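Local atomic coordinates of melanin biosynthesis protein TyrA, putative (Shewanella oneidensis, PDB entry 2IIZ), a protein that binds heme b and probably acts as a dye-decolorizing (DyP-type) peroxidase. Residues V44-I48 with F60-V64; K84-A88 with I181-K185; D203-R207 with P221-I226. All coordinates share one frame; numbering follows the deposited sequence.

How the interactions relate
Interactions 1 and 2 both reach the same large antiparallel sheet and touch each other where Phe63 CE1 packs at 3.3 Å from Ile181 CD1, although their centres are about 21 Å apart. Interaction 1 is buried helix-on-strand packing, nearly all apolar, with a water filling one polar corner. Interaction 2 presses a loop of the N-terminal half on a strand of the C-terminal half, through aromatic and amide groups, of which Gln184 belongs to the heme pocket. Interaction 3, centred about 36 Å from interaction 1, lies across the chain's centre from it; several of its residues are partly exposed, and it relies on backbone hydrogen bonds and iron ligation where the other two rely on side-chain packing.

Interaction 1. Residues V44-I48 with F60-V64; sequences VAQYI and FNGFV
Helix 34-54 covers one face of the antiparallel sheet, and Ile48 of the helix settles there on Gly62 and Val64 of strand 61-67. The two short segments run nearly antiparallel, at 167°, with axes 7.9 Å apart. Ile48 covers the most surface and works with both branches. CG2 rests on the Gly62 backbone, 3.3 Å from Gly62 C, while CG1, anti to the carbonyl carbon (chi1 -72°), carries CD1 along the strand to 3.5 Å from Val64 CG2. The side chains of Ile48 and Val64 cross at about a right angle. A CB on Gly62 would point at the helix and clash with Ile48 CG2, so glycine permits this close seat. Val64 CG2 is shared: besides Ile48 it touches Val44 CG1 at 3.8 Å, and Ala45 CA lies 4.1 Å from Val64 CG2. At the other end of the contact the Phe60 ring turns its edge to the helix, with CE1 3.5 Å from Ile48 O, which lies near the ring plane. The same carbonyl oxygen accepts a hydrogen bond from a water at 2.8 Å from Ile48 O; that water takes a weak one from Gly62 N, so a bridge joins the two backbones. Ile122 and Met125 of helix 112-125 close in on Ile48 and Val44, and Leu304 meets Ala45. Apart from an insertion between 61-67 and 103-109, strands 21-29, 61-67, 103-109 and 130-139 with helices 34-54 and 112-125 follow one another as beta-alpha-beta-beta-alpha-beta, the ferredoxin-like topology of DyP-type peroxidases, in which helices pack on one sheet face as here.

Interaction 2. Residues K84-A88 with I181-K185; sequences KPFPA and IHVQK
Phe86, in the loop that follows helix 71-74, sets its ring beside His182 and Gln184 of strand 179-188, and these three side chains carry the contact. The aromatic part is a loose meeting: Phe86 CD1 stands 4.1 Å from His182 CD2, and the two side chains meet obliquely. Pro87 adds to it, bringing CD to 4.3 Å from the same His182 CD2. Amide and ring meet more closely. Gln184 NE2 lies at the edge of the Phe86 ring, near its plane and 3.6 Å from Phe86 CZ, with the amide turned 42° from the ring; Gln184 CG backs this up, 3.8 Å from Phe86 CZ. The ring gets there because CG stands anti to the backbone N of Phe86 (chi1 -177°), which carries the ring toward the strand and on to Gln184. The other end of the amide has its own mate, since Gln184 OE1 is hydrogen-bonded to Tyr186 OH. Within the loop, Pro87 CD sits 3.3 Å above one face of the Phe86 ring, offset toward its rim, and Pro87 centres an inverse gamma turn. Glu100 holds Phe86 N, and Lys84 O is bonded to Ser298 OG. Gln184 belongs to the heme pocket, its side chain about 3 Å from the heme at the nearest atoms, so the loop packs against a residue that touches heme. Strand 179-188 runs between strands 291-301 and 254-262, and helix 266-276 flanks the contact: its Phe268 stacks on His182, and Phe268 and Leu272 both touch Gln184.

Interaction 3. Residues D203-R207 with P221-I226; sequences DIIGR and PLTSHI. With HEM (protoporphyrin IX containing Fe), chain C.
Ile226 has the largest area buried by this contact, lying between Ile205 and the heme beside the axial ligand His225. Its CG1 packs loosely on Ile205 CG2, 4.3 Å away, and CD1 lies 3.3 Å from heme CHA, over the proximal face; CG2 approaches a propionate oxygen. With an alanine here, Ile205 and the proximal face of the porphyrin near CHA would probably lose their common packing partner, opening a gap beside His225. Ile205 ends helix 198-205 and is followed by Gly206, whose positive phi turns the chain away. The carbonyl of Ile204 does the clearest bonding: His225 N gives Ile204 O a hydrogen bond of 2.7 Å, straight at 165°, and Ser224 CA adds a CA-H...O contact to the same oxygen. Asp203, the third large contributor, works through its backbone, for Asp203 O rests 3.3 Å from Pro221 CG and takes a hydrogen bond from a water; its carboxylate turns to Tyr215. Ser224, N-cap of helix 225-228, sends OG back to Pro221 O at 2.7 Å, and Ser224 N binds that oxygen too, locking the type I turn. Arg207 lays CD on a propionate arm of the heme, its NE bonded to Asn212. With CG anti to the backbone N (chi1 -169°), the His225 ring reaches the heme, where NE2 binds the iron at 2.1 Å, while ND1 is bonded to Asp285. Gripped through its backbone N and at both ring nitrogens, the axial histidine has little freedom to turn, consistent with a firmly positioned proximal ligand.

Interaction 1. Residues V44-I48 with F60-V64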
loop_
_atom_site.group_PDB
_atom_site.type_symbol
_atom_site.label_atom_id
_atom_site.label_comp_id
_atom_site.label_asym_id
_atom_site.label_seq_id
_atom_site.Cartn_x
_atom_site.Cartn_y
_atom_site.Cartn_z
ATOM N N VAL A 44 -22.255 8.190 -5.172
ATOM C CA VAL A 44 -21.096 7.472 -4.640
ATOM C C VAL A 44 -21.518 6.429 -3.622
ATOM O O VAL A 44 -21.048 5.287 -3.655
ATOM C CB VAL A 44 -20.063 8.433 -4.007
ATOM C CG1 VAL A 44 -18.989 7.666 -3.263
ATOM C CG2 VAL A 44 -19.419 9.313 -5.090
ATOM N N ALA A 45 -22.405 6.830 -2.723
ATOM C CA ALA A 45 -22.977 5.917 -1.736
ATOM C C ALA A 45 -23.648 4.711 -2.399
ATOM O O ALA A 45 -23.487 3.566 -1.982
ATOM C CB ALA A 45 -23.985 6.659 -0.898
ATOM N N GLN A 46 -24.405 4.994 -3.440
ATOM C CA GLN A 46 -25.122 3.978 -4.184
ATOM C C GLN A 46 -24.171 3.009 -4.857
ATOM O O GLN A 46 -24.343 1.798 -4.767
ATOM C CB GLN A 46 -25.936 4.667 -5.257
ATOM C CG GLN A 46 -26.873 3.767 -6.029
ATOM C CD GLN A 46 -27.585 4.541 -7.107
ATOM O OE1 GLN A 46 -28.806 4.688 -7.073
ATOM N NE2 GLN A 46 -26.815 5.052 -8.081
ATOM N N TYR A 47 -23.174 3.566 -5.538
ATOM C CA TYR A 47 -22.169 2.799 -6.262
ATOM C C TYR A 47 -21.490 1.834 -5.307
ATOM O O TYR A 47 -21.407 0.645 -5.589
ATOM C CB TYR A 47 -21.184 3.793 -6.882
ATOM C CG TYR A 47 -19.951 3.262 -7.570
ATOM C CD1 TYR A 47 -20.029 2.408 -8.665
ATOM C CD2 TYR A 47 -18.681 3.650 -7.127
ATOM C CE1 TYR A 47 -18.855 1.940 -9.288
ATOM C CE2 TYR A 47 -17.525 3.195 -7.730
ATOM C CZ TYR A 47 -17.604 2.347 -8.805
ATOM O OH TYR A 47 -16.413 1.922 -9.372
ATOM N N ILE A 48 -21.026 2.359 -4.175
ATOM C CA ILE A 48 -20.394 1.551 -3.132
ATOM C C ILE A 48 -21.257 0.377 -2.656
ATOM O O ILE A 48 -20.749 -0.713 -2.355
ATOM C CB ILE A 48 -20.000 2.428 -1.913
ATOM C CG1 ILE A 48 -18.812 3.309 -2.284
ATOM C CG2 ILE A 48 -19.612 1.560 -0.707
ATOM C CD1 ILE A 48 -18.409 4.336 -1.220
ATOM N N PHE A 60 -16.423 -7.415 -1.310
ATOM C CA PHE A 60 -16.258 -5.971 -1.328
ATOM C C PHE A 60 -17.305 -5.342 -0.454
ATOM O O PHE A 60 -18.451 -5.813 -0.402
ATOM C CB PHE A 60 -16.375 -5.395 -2.737
ATOM C CG PHE A 60 -16.321 -3.900 -2.771
ATOM C CD1 PHE A 60 -17.450 -3.137 -2.466
ATOM C CD2 PHE A 60 -15.142 -3.244 -3.103
ATOM C CE1 PHE A 60 -17.410 -1.738 -2.486
ATOM C CE2 PHE A 60 -15.086 -1.852 -3.129
ATOM C CZ PHE A 60 -16.229 -1.095 -2.818
ATOM N N ASN A 61 -16.921 -4.269 0.231
ATOM C CA ASN A 61 -17.897 -3.453 0.944
ATOM C C ASN A 61 -17.264 -2.152 1.379
ATOM O O ASN A 61 -16.040 -2.021 1.344
ATOM C CB ASN A 61 -18.432 -4.179 2.157
ATOM C CG ASN A 61 -17.380 -4.384 3.187
ATOM O OD1 ASN A 61 -17.065 -3.472 3.974
ATOM N ND2 ASN A 61 -16.808 -5.587 3.201
ATOM N N GLY A 62 -18.115 -1.205 1.783
ATOM C CA GLY A 62 -17.707 0.176 1.931
ATOM C C GLY A 62 -18.783 1.100 2.486
ATOM O O GLY A 62 -19.959 0.745 2.561
ATOM N N PHE A 63 -18.358 2.293 2.882
ATOM C CA PHE A 63 -19.285 3.323 3.258
ATOM C C PHE A 63 -18.719 4.711 3.033
ATOM O O PHE A 63 -17.508 4.886 2.986
ATOM C CB PHE A 63 -19.822 3.116 4.698
ATOM C CG PHE A 63 -18.821 3.329 5.794
ATOM C CD1 PHE A 63 -18.406 4.603 6.156
ATOM C CD2 PHE A 63 -18.309 2.254 6.489
ATOM C CE1 PHE A 63 -17.474 4.793 7.194
ATOM C CE2 PHE A 63 -17.392 2.444 7.509
ATOM C CZ PHE A 63 -16.980 3.720 7.856
ATOM N N VAL A 64 -19.624 5.679 2.878
ATOM C CA VAL A 64 -19.332 7.110 2.926
ATOM C C VAL A 64 -19.934 7.719 4.189
ATOM O O VAL A 64 -21.135 7.557 4.450
ATOM C CB VAL A 64 -19.953 7.885 1.756
ATOM C CG1 VAL A 64 -19.345 9.295 1.662
ATOM C CG2 VAL A 64 -19.732 7.146 0.454
HETATM O O HOH W 1 -20.874 -1.653 0.322
#

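Interaction 2. Residues K84-A88 with I181-K185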
loop_
_atom_site.group_PDB
_atom_site.type_symbol
_atom_site.label_atom_id
_atom_site.label_comp_id
_atom_site.label_asym_id
_atom_site.label_seq_id
_atom_site.Cartn_x
_atom_site.Cartn_y
_atom_site.Cartn_z
ATOM N N LYS A 84 -21.447 15.326 17.165
ATOM C CA LYS A 84 -20.534 16.347 17.650
ATOM C C LYS A 84 -19.077 16.042 17.269
ATOM O O LYS A 84 -18.756 14.912 16.840
ATOM C CB LYS A 84 -20.680 16.508 19.173
ATOM C CG LYS A 84 -20.311 15.285 20.020
ATOM C CD LYS A 84 -20.757 15.512 21.479
ATOM C CE LYS A 84 -20.349 14.357 22.390
ATOM N N PRO A 85 -18.191 17.055 17.427
ATOM C CA PRO A 85 -16.795 16.895 17.016
ATOM C C PRO A 85 -16.041 15.834 17.822
ATOM O O PRO A 85 -16.549 15.330 18.820
ATOM C CB PRO A 85 -16.196 18.284 17.228
ATOM C CG PRO A 85 -17.393 19.229 17.387
ATOM C CD PRO A 85 -18.454 18.399 17.991
ATOM N N PHE A 86 -14.839 15.496 17.376
ATOM C CA PHE A 86 -14.055 14.492 18.055
ATOM C C PHE A 86 -13.789 15.020 19.440
ATOM O O PHE A 86 -13.514 16.214 19.604
ATOM C CB PHE A 86 -12.742 14.207 17.326
ATOM C CG PHE A 86 -11.916 13.109 17.956
ATOM C CD1 PHE A 86 -12.149 11.776 17.637
ATOM C CD2 PHE A 86 -10.901 13.415 18.870
ATOM C CE1 PHE A 86 -11.383 10.758 18.220
ATOM C CE2 PHE A 86 -10.126 12.406 19.459
ATOM C CZ PHE A 86 -10.360 11.080 19.137
ATOM N N PRO A 87 -13.878 14.140 20.450
ATOM C CA PRO A 87 -13.708 14.603 21.821
ATOM C C PRO A 87 -12.214 14.678 22.227
ATOM O O PRO A 87 -11.685 13.778 22.888
ATOM C CB PRO A 87 -14.486 13.553 22.619
ATOM C CG PRO A 87 -14.250 12.272 21.830
ATOM C CD PRO A 87 -14.140 12.685 20.389
ATOM N N ALA A 88 -11.550 15.758 21.822
ATOM C CA ALA A 88 -10.132 15.957 22.125
ATOM C C ALA A 88 -9.852 15.720 23.606
ATOM O O ALA A 88 -10.609 16.168 24.472
ATOM C CB ALA A 88 -9.693 17.389 21.737
ATOM N N ILE A 181 -19.305 7.428 13.816
ATOM C CA ILE A 181 -17.989 6.911 13.481
ATOM C C ILE A 181 -16.871 7.794 14.023
ATOM O O ILE A 181 -16.938 9.004 13.937
ATOM C CB ILE A 181 -17.892 6.719 11.951
ATOM C CG1 ILE A 181 -19.003 5.737 11.538
ATOM C CG2 ILE A 181 -16.496 6.233 11.530
ATOM C CD1 ILE A 181 -18.922 5.235 10.152
ATOM N N HIS A 182 -15.842 7.175 14.592
ATOM C CA HIS A 182 -14.673 7.905 15.067
ATOM C C HIS A 182 -13.426 7.198 14.556
ATOM O O HIS A 182 -13.344 5.961 14.570
ATOM C CB HIS A 182 -14.631 7.962 16.583
ATOM C CG HIS A 182 -15.741 8.767 17.193
ATOM N ND1 HIS A 182 -16.910 8.198 17.641
ATOM C CD2 HIS A 182 -15.857 10.096 17.425
ATOM C CE1 HIS A 182 -17.702 9.141 18.125
ATOM N NE2 HIS A 182 -17.087 10.303 18.006
ATOM N N VAL A 183 -12.458 7.988 14.110
ATOM C CA VAL A 183 -11.270 7.457 13.486
ATOM C C VAL A 183 -10.052 8.068 14.191
ATOM O O VAL A 183 -9.964 9.302 14.358
ATOM C CB VAL A 183 -11.293 7.791 11.992
ATOM C CG1 VAL A 183 -10.107 7.192 11.271
ATOM C CG2 VAL A 183 -12.608 7.311 11.369
ATOM N N GLN A 184 -9.130 7.203 14.613
ATOM C CA GLN A 184 -7.855 7.633 15.177
ATOM C C GLN A 184 -6.761 6.915 14.420
ATOM O O GLN A 184 -6.735 5.693 14.404
ATOM C CB GLN A 184 -7.746 7.265 16.658
ATOM C CG GLN A 184 -8.726 7.970 17.586
ATOM C CD GLN A 184 -8.287 7.871 19.048
ATOM O OE1 GLN A 184 -8.572 6.878 19.726
ATOM N NE2 GLN A 184 -7.581 8.899 19.532
ATOM N N LYS A 185 -5.866 7.666 13.795
ATOM C CA LYS A 185 -4.685 7.072 13.180
ATOM C C LYS A 185 -3.613 6.943 14.256
ATOM O O LYS A 185 -3.018 7.953 14.659
ATOM C CB LYS A 185 -4.146 7.933 12.028
ATOM C CG LYS A 185 -2.994 7.240 11.252
ATOM C CD LYS A 185 -2.536 8.032 10.041
ATOM C CE LYS A 185 -1.549 9.128 10.410
ATOM N NZ LYS A 185 -0.987 9.801 9.197
#

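Interaction 3. Residues D203-R207 with P221-I226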
loop_
_atom_site.group_PDB
_atom_site.type_symbol
_atom_site.label_atom_id
_atom_site.label_comp_id
_atom_site.label_asym_id
_atom_site.label_seq_id
_atom_site.Cartn_x
_atom_site.Cartn_y
_atom_site.Cartn_z
ATOM N N ASP A 203 0.708 -8.312 29.908
ATOM C CA ASP A 203 0.191 -7.571 31.063
ATOM C C ASP A 203 -0.375 -6.209 30.666
ATOM O O ASP A 203 -1.195 -5.637 31.380
ATOM C CB ASP A 203 1.298 -7.371 32.106
ATOM C CG ASP A 203 1.469 -8.561 33.052
ATOM O OD1 ASP A 203 0.869 -9.641 32.831
ATOM O OD2 ASP A 203 2.226 -8.394 34.043
ATOM N N ILE A 204 0.069 -5.692 29.528
ATOM C CA ILE A 204 -0.391 -4.389 29.028
ATOM C C ILE A 204 -1.732 -4.531 28.288
ATOM O O ILE A 204 -2.634 -3.678 28.376
ATOM C CB ILE A 204 0.706 -3.758 28.117
ATOM C CG1 ILE A 204 1.784 -3.141 28.993
ATOM C CG2 ILE A 204 0.148 -2.692 27.171
ATOM C CD1 ILE A 204 3.092 -3.061 28.297
ATOM N N ILE A 205 -1.862 -5.622 27.549
ATOM C CA ILE A 205 -3.117 -5.892 26.853
ATOM C C ILE A 205 -4.151 -6.585 27.729
ATOM O O ILE A 205 -5.321 -6.271 27.609
ATOM C CB ILE A 205 -2.852 -6.614 25.549
ATOM C CG1 ILE A 205 -2.280 -5.573 24.583
ATOM C CG2 ILE A 205 -4.160 -7.242 24.977
ATOM C CD1 ILE A 205 -1.397 -6.132 23.595
ATOM N N GLY A 206 -3.725 -7.501 28.601
ATOM C CA GLY A 206 -4.646 -8.285 29.441
ATOM C C GLY A 206 -5.091 -9.593 28.785
ATOM O O GLY A 206 -6.096 -10.195 29.187
ATOM N N ARG A 207 -4.342 -10.029 27.770
ATOM C CA ARG A 207 -4.537 -11.342 27.157
ATOM C C ARG A 207 -3.171 -11.943 26.831
ATOM O O ARG A 207 -2.208 -11.197 26.666
ATOM C CB ARG A 207 -5.372 -11.208 25.883
ATOM C CG ARG A 207 -6.701 -10.501 26.094
ATOM C CD ARG A 207 -7.456 -10.358 24.808
ATOM N NE ARG A 207 -8.062 -11.612 24.402
ATOM C CZ ARG A 207 -9.318 -11.967 24.661
ATOM N NH1 ARG A 207 -10.141 -11.172 25.336
ATOM N NH2 ARG A 207 -9.759 -13.140 24.240
ATOM N N PRO A 221 -4.530 -6.578 35.174
ATOM C CA PRO A 221 -4.032 -5.369 35.822
ATOM C C PRO A 221 -4.902 -4.164 35.506
ATOM O O PRO A 221 -5.421 -4.048 34.393
ATOM C CB PRO A 221 -2.621 -5.189 35.250
ATOM C CG PRO A 221 -2.328 -6.400 34.429
ATOM C CD PRO A 221 -3.625 -7.040 34.103
ATOM N N LEU A 222 -5.057 -3.278 36.484
ATOM C CA LEU A 222 -5.917 -2.103 36.326
ATOM C C LEU A 222 -5.438 -1.153 35.221
ATOM O O LEU A 222 -6.204 -0.320 34.744
ATOM C CB LEU A 222 -6.077 -1.371 37.662
ATOM C CG LEU A 222 -7.207 -1.907 38.562
ATOM C CD1 LEU A 222 -7.127 -3.423 38.779
ATOM C CD2 LEU A 222 -7.208 -1.180 39.917
ATOM N N THR A 223 -4.173 -1.294 34.822
ATOM C CA THR A 223 -3.586 -0.522 33.717
ATOM C C THR A 223 -3.604 -1.216 32.368
ATOM O O THR A 223 -2.953 -0.750 31.429
ATOM C CB THR A 223 -2.108 -0.221 34.020
ATOM O OG1 THR A 223 -1.435 -1.450 34.331
ATOM C CG2 THR A 223 -1.977 0.760 35.192
ATOM N N SER A 224 -4.326 -2.327 32.245
ATOM C CA SER A 224 -4.304 -3.094 30.989
ATOM C C SER A 224 -5.375 -2.601 30.026
ATOM O O SER A 224 -6.455 -2.198 30.469
ATOM C CB SER A 224 -4.510 -4.583 31.260
ATOM O OG SER A 224 -5.761 -4.801 31.865
ATOM N N HIS A 225 -5.079 -2.639 28.725
ATOM C CA HIS A 225 -6.013 -2.156 27.699
ATOM C C HIS A 225 -7.455 -2.653 27.873
ATOM O O HIS A 225 -8.383 -1.858 27.808
ATOM C CB HIS A 225 -5.536 -2.521 26.280
ATOM C CG HIS A 225 -6.296 -1.830 25.195
ATOM N ND1 HIS A 225 -6.682 -0.510 25.276
ATOM C CD2 HIS A 225 -6.741 -2.277 23.997
ATOM C CE1 HIS A 225 -7.335 -0.175 24.177
ATOM N NE2 HIS A 225 -7.383 -1.230 23.381
ATOM N N ILE A 226 -7.623 -3.955 28.089
ATOM C CA ILE A 226 -8.947 -4.625 28.148
ATOM C C ILE A 226 -9.710 -4.334 29.452
ATOM O O ILE A 226 -10.951 -4.440 29.503
ATOM C CB ILE A 226 -8.779 -6.185 28.033
ATOM C CG1 ILE A 226 -7.987 -6.556 26.798
ATOM C CG2 ILE A 226 -10.085 -6.905 27.947
ATOM C CD1 ILE A 226 -8.388 -5.820 25.595
HETATM C CHA HEM C . -9.821 -4.797 22.793
HETATM C CHB HEM C . -5.816 -3.395 20.511
HETATM C CHC HEM C . -7.290 1.155 20.574
HETATM C CHD HEM C . -11.515 -0.273 22.338
HETATM C C1A HEM C . -8.587 -4.809 22.198
HETATM C C2A HEM C . -7.736 -5.972 22.059
HETATM C C3A HEM C . -6.625 -5.562 21.421
HETATM C C4A HEM C . -6.756 -4.156 21.145
HETATM C CMA HEM C . -5.400 -6.405 21.030
HETATM C CAA HEM C . -8.075 -7.396 22.562
HETATM C CBA HEM C . -8.795 -8.232 21.484
HETATM C CGA HEM C . -10.252 -7.842 21.373
HETATM O O1A HEM C . -10.644 -7.178 20.368
HETATM O O2A HEM C . -11.046 -8.194 22.288
HETATM C C1B HEM C . -5.869 -2.046 20.351
HETATM C C2B HEM C . -4.822 -1.246 19.753
HETATM C C3B HEM C . -5.236 0.026 19.772
HETATM C C4B HEM C . -6.546 0.045 20.376
HETATM C CMB HEM C . -3.498 -1.840 19.218
HETATM C CAB HEM C . -4.535 1.298 19.270
HETATM C CBB HEM C . -3.219 1.430 19.354
HETATM C C1C HEM C . -8.551 1.152 21.081
HETATM C C2C HEM C . -9.332 2.339 21.308
HETATM C C3C HEM C . -10.512 1.952 21.801
HETATM C C4C HEM C . -10.491 0.505 21.885
HETATM C CMC HEM C . -8.809 3.753 21.010
HETATM C CAC HEM C . -11.714 2.821 22.220
HETATM C CBC HEM C . -11.739 4.160 22.170
HETATM C C1D HEM C . -11.466 -1.614 22.600
HETATM C C2D HEM C . -12.581 -2.389 23.077
HETATM C C3D HEM C . -12.052 -3.803 23.221
HETATM C C4D HEM C . -10.673 -3.731 22.815
HETATM C CMD HEM C . -14.004 -1.874 23.382
HETATM C CAD HEM C . -12.802 -5.057 23.700
HETATM C CBD HEM C . -12.505 -5.235 25.180
HETATM C CGD HEM C . -13.414 -6.251 25.831
HETATM O O1D HEM C . -12.924 -7.384 26.127
HETATM O O2D HEM C . -14.609 -5.921 26.048
HETATM N NA HEM C . -7.965 -3.711 21.631
HETATM N NB HEM C . -6.916 -1.230 20.721
HETATM N NC HEM C . -9.276 0.038 21.435
HETATM N ND HEM C . -10.362 -2.432 22.456
HETATM FE FE HEM C . -8.522 -1.811 21.736
HETATM O O HOH W 2 -0.615 -3.010 32.654
#